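Local structure of putative methylase HI0767 (Haemophilus influenzae, 2IFT) at residues G18-R23 and E70-Q75; D59-S64 and V129-P134; L158-T163 and V186-Y191. The protein probably methylates N2 of one specific guanine of 16S rRNA in the assembled 30S particle, using S-adenosyl-L-methionine as methyl donor. One frame throughout, in Å; residues are numbered along the deposited sequence.

How the contacts relate
Contacts 2 and 3 lie in the seven-stranded mixed sheet of a class I methyltransferase, strand order 3-2-1-4-5-7-6; contact 1 is beside it, where the loop before strand 24-26 meets the end of helix 66-73. Contact 2 sits near the centre of the folded chain, at the C-terminal ends of strands 56-59 and 126-131. Centres of contacts 1 and 2 are about 18 Å apart and their segments alternate along the chain. Contacts 2 and 3, about 11 Å between centres, come in series and are joined through adjacent strands 126-131 and 157-164, so a continuous sheet runs from the probable active-site loops to the antiparallel edge. Contacts 1 and 3, centres about 21 Å apart, do not touch.

Contact 1 of 3, residues G18-R23 and E70-Q75; sequences GLWRGR and EALSRQ
W20 lies against S73 and L72, at the last turn of helix 66-73. Its CB stands 3.9 Å from S73 OG. Further out, the six-membered ring offers a face to the helix backbone: CE3 is 3.8 Å from S73 CA, whose C-H makes a CH-pi contact displaced toward the rim. At the far side of the indole, CZ3 meets L72 CB at 3.5 Å, and CH2 is the next ring atom to touch that carbon. A broad ring suits this place because it can span two successive helical residues.

One backbone bond and one to a side-chain hydroxyl fix the approach. L19 N donates to S73 O at 3.0 Å, and W20 N to S73 OG at 3.1 Å. With OG anti to its own backbone N (chi1 177°), the serine hydroxyl faces the loop, where it also bonds A17 O. G18 CA lies 3.1 Å from that OG, and a beta carbon there would collide with it. Q75, with positive phi, is the C' residue of the Schellman motif closing the helix. The loop between strands 12-14 and 24-26 covers the helix C-terminus, while L72 packs on V79 and F81 of strand 78-82.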
loop_
_atom_site.group_PDB
_atom_site.type_symbol
_atom_site.label_atom_id
_atom_site.label_comp_id
_atom_site.label_asym_id
_atom_site.label_seq_id
_atom_site.Cartn_x
_atom_site.Cartn_y
_atom_site.Cartn_z
ATOM N N GLY A 18 10.812 -10.406 7.468
ATOM C CA GLY A 18 11.767 -9.320 7.558
ATOM C C GLY A 18 12.445 -9.275 8.914
ATOM O O GLY A 18 12.315 -10.199 9.720
ATOM N N LEU A 19 13.153 -8.178 9.163
ATOM C CA LEU A 19 13.886 -7.969 10.401
ATOM C C LEU A 19 13.029 -7.970 11.646
ATOM O O LEU A 19 13.479 -8.397 12.711
ATOM C CB LEU A 19 14.625 -6.637 10.353
ATOM C CG LEU A 19 15.377 -6.286 9.076
ATOM C CD1 LEU A 19 16.278 -5.091 9.364
ATOM C CD2 LEU A 19 16.195 -7.485 8.596
ATOM N N TRP A 20 11.802 -7.477 11.522
ATOM C CA TRP A 20 10.917 -7.398 12.672
ATOM C C TRP A 20 9.888 -8.505 12.738
ATOM O O TRP A 20 8.896 -8.395 13.458
ATOM C CB TRP A 20 10.210 -6.042 12.693
ATOM C CG TRP A 20 11.133 -4.889 12.462
ATOM C CD1 TRP A 20 12.434 -4.784 12.866
ATOM C CD2 TRP A 20 10.820 -3.663 11.797
ATOM N NE1 TRP A 20 12.952 -3.566 12.493
ATOM C CE2 TRP A 20 11.979 -2.855 11.836
ATOM C CE3 TRP A 20 9.671 -3.164 11.173
ATOM C CZ2 TRP A 20 12.025 -1.577 11.275
ATOM C CZ3 TRP A 20 9.714 -1.890 10.614
ATOM C CH2 TRP A 20 10.885 -1.112 10.671
ATOM N N ARG A 21 10.116 -9.580 11.998
ATOM C CA ARG A 21 9.164 -10.674 12.022
ATOM C C ARG A 21 8.978 -11.190 13.446
ATOM O O ARG A 21 9.946 -11.389 14.178
ATOM C CB ARG A 21 9.622 -11.806 11.105
ATOM C CG ARG A 21 11.020 -12.311 11.362
ATOM C CD ARG A 21 11.017 -13.825 11.409
ATOM N NE ARG A 21 9.827 -14.380 10.772
ATOM C CZ ARG A 21 9.470 -15.658 10.842
ATOM N NH1 ARG A 21 10.218 -16.517 11.520
ATOM N NH2 ARG A 21 8.355 -16.072 10.259
ATOM N N GLY A 22 7.723 -11.397 13.828
ATOM C CA GLY A 22 7.416 -11.876 15.160
ATOM C C GLY A 22 6.911 -10.759 16.052
ATOM O O GLY A 22 6.081 -10.976 16.935
ATOM N N ARG A 23 7.407 -9.549 15.830
ATOM C CA ARG A 23 6.972 -8.433 16.650
ATOM C C ARG A 23 5.484 -8.123 16.491
ATOM O O ARG A 23 4.912 -8.246 15.409
ATOM C CB ARG A 23 7.770 -7.176 16.332
ATOM C CG ARG A 23 7.369 -6.024 17.224
ATOM C CD ARG A 23 7.674 -4.687 16.595
ATOM N NE ARG A 23 9.099 -4.378 16.584
ATOM C CZ ARG A 23 9.839 -4.249 17.680
ATOM N NH1 ARG A 23 9.289 -4.409 18.877
ATOM N NH2 ARG A 23 11.126 -3.946 17.579
ATOM N N GLU A 70 5.043 -4.157 7.170
ATOM C CA GLU A 70 5.593 -5.367 6.582
ATOM C C GLU A 70 6.659 -4.963 5.571
ATOM O O GLU A 70 7.770 -5.489 5.585
ATOM C CB GLU A 70 4.497 -6.164 5.888
ATOM C CG GLU A 70 4.830 -7.622 5.671
ATOM C CD GLU A 70 5.062 -8.358 6.978
ATOM O OE1 GLU A 70 4.169 -8.323 7.861
ATOM O OE2 GLU A 70 6.142 -8.976 7.119
ATOM N N ALA A 71 6.319 -4.018 4.698
ATOM C CA ALA A 71 7.260 -3.541 3.691
ATOM C C ALA A 71 8.512 -2.982 4.361
ATOM O O ALA A 71 9.632 -3.188 3.887
ATOM C CB ALA A 71 6.607 -2.475 2.834
ATOM N N LEU A 72 8.317 -2.258 5.458
ATOM C CA LEU A 72 9.444 -1.702 6.188
ATOM C C LEU A 72 10.312 -2.830 6.729
ATOM O O LEU A 72 11.526 -2.829 6.551
ATOM C CB LEU A 72 8.958 -0.829 7.339
ATOM C CG LEU A 72 8.473 0.564 6.938
ATOM C CD1 LEU A 72 7.819 1.242 8.131
ATOM C CD2 LEU A 72 9.657 1.376 6.413
ATOM N N SER A 73 9.683 -3.800 7.376
ATOM C CA SER A 73 10.419 -4.927 7.926
ATOM C C SER A 73 11.303 -5.559 6.857
ATOM O O SER A 73 12.403 -6.018 7.146
ATOM C CB SER A 73 9.456 -5.977 8.471
ATOM O OG SER A 73 10.164 -7.111 8.943
ATOM N N ARG A 74 10.825 -5.569 5.618
ATOM C CA ARG A 74 11.587 -6.169 4.530
ATOM C C ARG A 74 12.566 -5.208 3.875
ATOM O O ARG A 74 13.065 -5.466 2.788
ATOM C CB ARG A 74 10.632 -6.749 3.489
ATOM C CG ARG A 74 9.497 -7.536 4.123
ATOM C CD ARG A 74 8.878 -8.541 3.171
ATOM N NE ARG A 74 7.718 -9.188 3.783
ATOM C CZ ARG A 74 7.282 -10.408 3.478
ATOM N NH1 ARG A 74 7.909 -11.137 2.563
ATOM N NH2 ARG A 74 6.210 -10.897 4.087
ATOM N N GLN A 75 12.840 -4.099 4.546
ATOM C CA GLN A 75 13.785 -3.109 4.048
ATOM C C GLN A 75 13.429 -2.391 2.757
ATOM O O GLN A 75 14.276 -2.246 1.874
ATOM C CB GLN A 75 15.173 -3.732 3.897
ATOM C CG GLN A 75 15.977 -3.720 5.178
ATOM C CD GLN A 75 15.248 -4.410 6.301
ATOM O OE1 GLN A 75 15.045 -5.626 6.264
ATOM N NE2 GLN A 75 14.831 -3.640 7.305
#

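Contact 2 of 3, residues D59-S64 and V129-P134; sequences DGFAGS and VFLDPP
G60 and F130 join two central, parallel strands of the Rossmann-like sheet just where both chains leave it for loops. D59 and F130 form the last parallel bridge, and G60 N then donates to F130 O at 2.9 Å. Glycine fits here for a steric reason: a beta carbon would run into F130 O and L131 CD2. On the bridge face, D59 and F130 project together, with D59 CA at the edge of the phenyl ring and D59 OD1 3.9 Å from F130 CB. The other carboxylate oxygen, OD2, turns to G68 N in helix 66-73.

Beyond the bridge the chains part, and water 1 sits between them, near F61 N, F130 O and D132 OD1. The 2.5 Å from the water to D132 OD1 is very short, and not every acceptor can be given a proton, so its bonding pattern is doubtful. F61 N and D132 OD1 lie beyond the last bridge, while F130 O also takes the G60 N-H.

In sequence these loops are DGFAGS and DPP. The first probably corresponds to the glycine-rich motif that contacts S-adenosyl-L-methionine in related enzymes; the second resembles motif IV of amino-methylating enzymes, which in relatives lies at the target amino group. D132 is therefore probably at the active site.

F61 and P133 clamp the two motifs side by side. P133 CB sits over the centre of the F61 ring, 3.4 Å from its centroid and 5° off the normal, a close CH-pi contact. At the ring edge, in plane, L131 CD2 approaches F61 CE1 at 3.9 Å. A flat aromatic matches the rigid proline ring on one side and the leucine methyl at its rim. Helix 139-149 backs this cluster, with L139 touching P133 and both A143 and I144 touching L131.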
loop_
_atom_site.group_PDB
_atom_site.type_symbol
_atom_site.label_atom_id
_atom_site.label_comp_id
_atom_site.label_asym_id
_atom_site.label_seq_id
_atom_site.Cartn_x
_atom_site.Cartn_y
_atom_site.Cartn_z
ATOM N N ASP A 59 1.108 3.242 1.217
ATOM C CA ASP A 59 0.088 2.423 1.844
ATOM C C ASP A 59 -1.041 3.433 1.830
ATOM O O ASP A 59 -1.135 4.306 2.713
ATOM C CB ASP A 59 0.452 2.027 3.280
ATOM C CG ASP A 59 -0.488 0.956 3.832
ATOM O OD1 ASP A 59 -1.612 0.838 3.306
ATOM O OD2 ASP A 59 -0.128 0.240 4.786
ATOM N N GLY A 60 -1.865 3.318 0.789
ATOM C CA GLY A 60 -2.963 4.241 0.542
ATOM C C GLY A 60 -3.940 4.556 1.643
ATOM O O GLY A 60 -4.295 5.718 1.843
ATOM N N PHE A 61 -4.400 3.522 2.331
ATOM C CA PHE A 61 -5.358 3.673 3.415
ATOM C C PHE A 61 -4.782 2.832 4.560
ATOM O O PHE A 61 -5.284 1.763 4.870
ATOM C CB PHE A 61 -6.733 3.139 2.978
ATOM C CG PHE A 61 -7.309 3.842 1.770
ATOM C CD1 PHE A 61 -6.802 3.607 0.498
ATOM C CD2 PHE A 61 -8.327 4.779 1.916
ATOM C CE1 PHE A 61 -7.298 4.294 -0.612
ATOM C CE2 PHE A 61 -8.831 5.477 0.814
ATOM C CZ PHE A 61 -8.317 5.237 -0.451
ATOM N N ALA A 62 -3.713 3.348 5.161
ATOM C CA ALA A 62 -2.981 2.703 6.239
ATOM C C ALA A 62 -3.764 1.902 7.275
ATOM O O ALA A 62 -3.680 0.680 7.302
ATOM C CB ALA A 62 -2.117 3.740 6.942
ATOM N N GLY A 63 -4.521 2.576 8.130
ATOM C CA GLY A 63 -5.252 1.855 9.156
ATOM C C GLY A 63 -4.217 1.325 10.137
ATOM O O GLY A 63 -3.438 2.096 10.690
ATOM N N SER A 64 -4.194 0.013 10.343
ATOM C CA SER A 64 -3.226 -0.620 11.246
ATOM C C SER A 64 -1.803 -0.353 10.767
ATOM O O SER A 64 -0.889 -0.218 11.572
ATOM C CB SER A 64 -3.413 -2.130 11.252
ATOM O OG SER A 64 -4.772 -2.480 11.127
ATOM N N VAL A 129 2.334 0.066 -4.407
ATOM C CA VAL A 129 1.144 0.691 -3.832
ATOM C C VAL A 129 0.148 -0.315 -3.267
ATOM O O VAL A 129 -0.202 -1.290 -3.940
ATOM C CB VAL A 129 0.404 1.541 -4.883
ATOM C CG1 VAL A 129 -0.858 2.128 -4.282
ATOM C CG2 VAL A 129 1.312 2.650 -5.401
ATOM N N PHE A 130 -0.299 -0.063 -2.033
ATOM C CA PHE A 130 -1.280 -0.896 -1.340
ATOM C C PHE A 130 -2.590 -0.117 -1.234
ATOM O O PHE A 130 -2.648 0.928 -0.573
ATOM C CB PHE A 130 -0.823 -1.238 0.089
ATOM C CG PHE A 130 0.535 -1.869 0.170
ATOM C CD1 PHE A 130 1.618 -1.146 0.655
ATOM C CD2 PHE A 130 0.738 -3.181 -0.254
ATOM C CE1 PHE A 130 2.894 -1.715 0.722
ATOM C CE2 PHE A 130 2.006 -3.761 -0.190
ATOM C CZ PHE A 130 3.090 -3.017 0.301
ATOM N N LEU A 131 -3.631 -0.614 -1.891
ATOM C CA LEU A 131 -4.944 0.017 -1.854
ATOM C C LEU A 131 -5.986 -0.936 -1.280
ATOM O O LEU A 131 -6.498 -1.804 -1.998
ATOM C CB LEU A 131 -5.393 0.416 -3.253
ATOM C CG LEU A 131 -4.659 1.530 -3.971
ATOM C CD1 LEU A 131 -5.260 1.687 -5.345
ATOM C CD2 LEU A 131 -4.768 2.821 -3.184
ATOM N N ASP A 132 -6.292 -0.784 0.005
ATOM C CA ASP A 132 -7.296 -1.628 0.637
ATOM C C ASP A 132 -8.304 -0.794 1.440
ATOM O O ASP A 132 -8.438 -0.941 2.651
ATOM C CB ASP A 132 -6.627 -2.681 1.524
ATOM C CG ASP A 132 -5.925 -2.080 2.726
ATOM O OD1 ASP A 132 -5.306 -1.003 2.580
ATOM O OD2 ASP A 132 -5.986 -2.692 3.816
ATOM N N PRO A 133 -9.029 0.101 0.760
ATOM C CA PRO A 133 -10.017 0.932 1.447
ATOM C C PRO A 133 -11.330 0.176 1.648
ATOM O O PRO A 133 -11.522 -0.918 1.119
ATOM C CB PRO A 133 -10.188 2.103 0.496
ATOM C CG PRO A 133 -10.095 1.441 -0.820
ATOM C CD PRO A 133 -8.896 0.520 -0.646
ATOM N N PRO A 134 -12.251 0.756 2.429
ATOM C CA PRO A 134 -13.542 0.108 2.671
ATOM C C PRO A 134 -14.254 -0.110 1.342
ATOM O O PRO A 134 -13.968 0.578 0.361
ATOM C CB PRO A 134 -14.262 1.114 3.562
ATOM C CG PRO A 134 -13.137 1.703 4.359
ATOM C CD PRO A 134 -12.082 1.939 3.294
HETATM O O HOH W 1 -4.039 0.992 1.832
#

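Contact 3 of 3, residues L158-T163 and V186-Y191; sequences LIYVET and VSYRLY
Y160 and Y188 start from different rotamers: Y160 has CG anti to its backbone N (chi1 178°), whereas Y188 has CG beside the N (chi1 -53°). From these starting points the two side chains lie side by side, pointing the same way, with Y160 OH 3.3 Å from Y188 CD1. E162 lies against both. With CG beside its own backbone N, it brings that atom to 3.5 Å from Y188 CD1, and the extended chain beyond carries the carboxylate along the ring edge, at 90° to the ring, with OE1 in the ring plane. Y160 OH points at E162 OE1 as donor; at 2.4 Å the modelled bond is too short to be taken literally. A tyrosine suits Y160's place, giving apolar surface near the sheet and a hydroxyl for the acid; Y188 offers its ring edge.

Beneath, the strands pair in regular antiparallel fashion. Three hydrogen-bonded pairs, I159 with Y191, V161 with R189 and T163 with S187, each exchange two N-H...O bonds; R189 N to V161 O, for example, measures 2.8 Å. Y160 with L190 and E162 with Y188 are the non-hydrogen-bonded pairs between them.

The face bearing V161, R189 and Y191 is built differently. V161 CG2 meets the edge of the Y191 ring at CE1, 4.3 Å away. T163 CG2 lies in plane at the edge of the R189 guanidinium, 3.9 Å from NH1, a buried nitrogen with no partner in the model. R189 NE instead forms a salt bridge to E180 on strand 175-183.

Strand 157-164 runs parallel to strand 126-131 on its other side, so this pairing is where the sheet turns antiparallel. Helix 39-52 packs on Y160, Y188 and L190, while helix 139-149 meets V161 and T163.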
loop_
_atom_site.group_PDB
_atom_site.type_symbol
_atom_site.label_atom_id
_atom_site.label_comp_id
_atom_site.label_asym_id
_atom_site.label_seq_id
_atom_site.Cartn_x
_atom_site.Cartn_y
_atom_site.Cartn_z
ATOM N N LEU A 158 4.069 -2.069 -8.887
ATOM C CA LEU A 158 3.071 -3.102 -8.621
ATOM C C LEU A 158 1.977 -2.453 -7.795
ATOM O O LEU A 158 2.264 -1.661 -6.899
ATOM C CB LEU A 158 3.690 -4.254 -7.830
ATOM C CG LEU A 158 4.904 -4.876 -8.517
ATOM C CD1 LEU A 158 5.462 -6.002 -7.661
ATOM C CD2 LEU A 158 4.501 -5.388 -9.890
ATOM N N ILE A 159 0.726 -2.764 -8.107
ATOM C CA ILE A 159 -0.389 -2.188 -7.367
ATOM C C ILE A 159 -1.228 -3.301 -6.785
ATOM O O ILE A 159 -1.774 -4.139 -7.508
ATOM C CB ILE A 159 -1.306 -1.318 -8.252
ATOM C CG1 ILE A 159 -0.463 -0.379 -9.111
ATOM C CG2 ILE A 159 -2.269 -0.500 -7.362
ATOM C CD1 ILE A 159 0.383 0.534 -8.302
ATOM N N TYR A 160 -1.304 -3.304 -5.463
ATOM C CA TYR A 160 -2.069 -4.292 -4.733
ATOM C C TYR A 160 -3.425 -3.688 -4.402
ATOM O O TYR A 160 -3.523 -2.574 -3.874
ATOM C CB TYR A 160 -1.324 -4.673 -3.461
ATOM C CG TYR A 160 -2.068 -5.658 -2.607
ATOM C CD1 TYR A 160 -2.945 -5.228 -1.614
ATOM C CD2 TYR A 160 -1.913 -7.023 -2.803
ATOM C CE1 TYR A 160 -3.645 -6.138 -0.836
ATOM C CE2 TYR A 160 -2.612 -7.942 -2.034
ATOM C CZ TYR A 160 -3.477 -7.494 -1.049
ATOM O OH TYR A 160 -4.166 -8.403 -0.272
ATOM N N VAL A 161 -4.476 -4.426 -4.718
ATOM C CA VAL A 161 -5.819 -3.940 -4.476
ATOM C C VAL A 161 -6.703 -5.022 -3.883
ATOM O O VAL A 161 -6.662 -6.176 -4.301
ATOM C CB VAL A 161 -6.457 -3.433 -5.792
ATOM C CG1 VAL A 161 -7.867 -2.921 -5.532
ATOM C CG2 VAL A 161 -5.584 -2.341 -6.398
ATOM N N GLU A 162 -7.483 -4.633 -2.887
ATOM C CA GLU A 162 -8.411 -5.536 -2.236
ATOM C C GLU A 162 -9.775 -4.910 -2.405
ATOM O O GLU A 162 -9.993 -3.767 -2.013
ATOM C CB GLU A 162 -8.087 -5.676 -0.759
ATOM C CG GLU A 162 -6.836 -6.470 -0.483
ATOM C CD GLU A 162 -6.642 -6.715 0.993
ATOM O OE1 GLU A 162 -5.653 -7.378 1.358
ATOM O OE2 GLU A 162 -7.485 -6.240 1.788
ATOM N N THR A 163 -10.699 -5.666 -2.975
ATOM C CA THR A 163 -12.023 -5.146 -3.240
ATOM C C THR A 163 -13.132 -6.154 -2.943
ATOM O O THR A 163 -12.848 -7.308 -2.615
ATOM C CB THR A 163 -12.064 -4.676 -4.707
ATOM O OG1 THR A 163 -12.059 -3.247 -4.733
ATOM C CG2 THR A 163 -13.259 -5.223 -5.446
ATOM N N VAL A 186 -13.696 -11.126 -0.541
ATOM C CA VAL A 186 -12.669 -10.207 -0.997
ATOM C C VAL A 186 -11.946 -10.640 -2.262
ATOM O O VAL A 186 -11.522 -11.786 -2.376
ATOM C CB VAL A 186 -11.607 -9.986 0.100
ATOM C CG1 VAL A 186 -10.678 -8.862 -0.299
ATOM C CG2 VAL A 186 -12.281 -9.671 1.419
ATOM N N SER A 187 -11.827 -9.713 -3.212
ATOM C CA SER A 187 -11.095 -9.959 -4.448
ATOM C C SER A 187 -9.736 -9.304 -4.252
ATOM O O SER A 187 -9.650 -8.112 -3.964
ATOM C CB SER A 187 -11.787 -9.323 -5.658
ATOM O OG SER A 187 -12.960 -10.028 -6.016
ATOM N N TYR A 188 -8.680 -10.091 -4.391
ATOM C CA TYR A 188 -7.320 -9.592 -4.236
ATOM C C TYR A 188 -6.688 -9.538 -5.621
ATOM O O TYR A 188 -6.728 -10.515 -6.378
ATOM C CB TYR A 188 -6.521 -10.530 -3.327
ATOM C CG TYR A 188 -7.205 -10.798 -2.009
ATOM C CD1 TYR A 188 -7.064 -9.920 -0.933
ATOM C CD2 TYR A 188 -8.034 -11.910 -1.851
ATOM C CE1 TYR A 188 -7.731 -10.140 0.269
ATOM C CE2 TYR A 188 -8.708 -12.141 -0.658
ATOM C CZ TYR A 188 -8.556 -11.254 0.401
ATOM O OH TYR A 188 -9.241 -11.470 1.583
ATOM N N ARG A 189 -6.107 -8.393 -5.959
ATOM C CA ARG A 189 -5.496 -8.241 -7.268
ATOM C C ARG A 189 -4.140 -7.597 -7.188
ATOM O O ARG A 189 -3.847 -6.840 -6.261
ATOM C CB ARG A 189 -6.366 -7.380 -8.186
ATOM C CG ARG A 189 -7.761 -7.906 -8.455
ATOM C CD ARG A 189 -8.403 -7.077 -9.548
ATOM N NE ARG A 189 -9.706 -7.587 -9.954
ATOM C CZ ARG A 189 -10.838 -7.358 -9.300
ATOM N NH1 ARG A 189 -10.827 -6.617 -8.196
ATOM N NH2 ARG A 189 -11.982 -7.862 -9.758
ATOM N N LEU A 190 -3.315 -7.907 -8.178
ATOM C CA LEU A 190 -1.992 -7.331 -8.275
ATOM C C LEU A 190 -1.836 -6.875 -9.718
ATOM O O LEU A 190 -1.912 -7.690 -10.641
ATOM C CB LEU A 190 -0.928 -8.371 -7.933
ATOM C CG LEU A 190 0.483 -7.827 -7.706
ATOM C CD1 LEU A 190 0.470 -6.845 -6.527
ATOM C CD2 LEU A 190 1.432 -8.980 -7.424
ATOM N N TYR A 191 -1.655 -5.572 -9.913
ATOM C CA TYR A 191 -1.467 -5.012 -11.242
ATOM C C TYR A 191 -0.048 -4.492 -11.391
ATOM O O TYR A 191 0.636 -4.237 -10.396
ATOM C CB TYR A 191 -2.397 -3.811 -11.496
ATOM C CG TYR A 191 -3.882 -4.078 -11.477
ATOM C CD1 TYR A 191 -4.614 -3.970 -10.293
ATOM C CD2 TYR A 191 -4.562 -4.403 -12.642
ATOM C CE1 TYR A 191 -5.994 -4.178 -10.275
ATOM C CE2 TYR A 191 -5.942 -4.615 -12.639
ATOM C CZ TYR A 191 -6.650 -4.504 -11.455
ATOM O OH TYR A 191 -8.004 -4.746 -11.436
#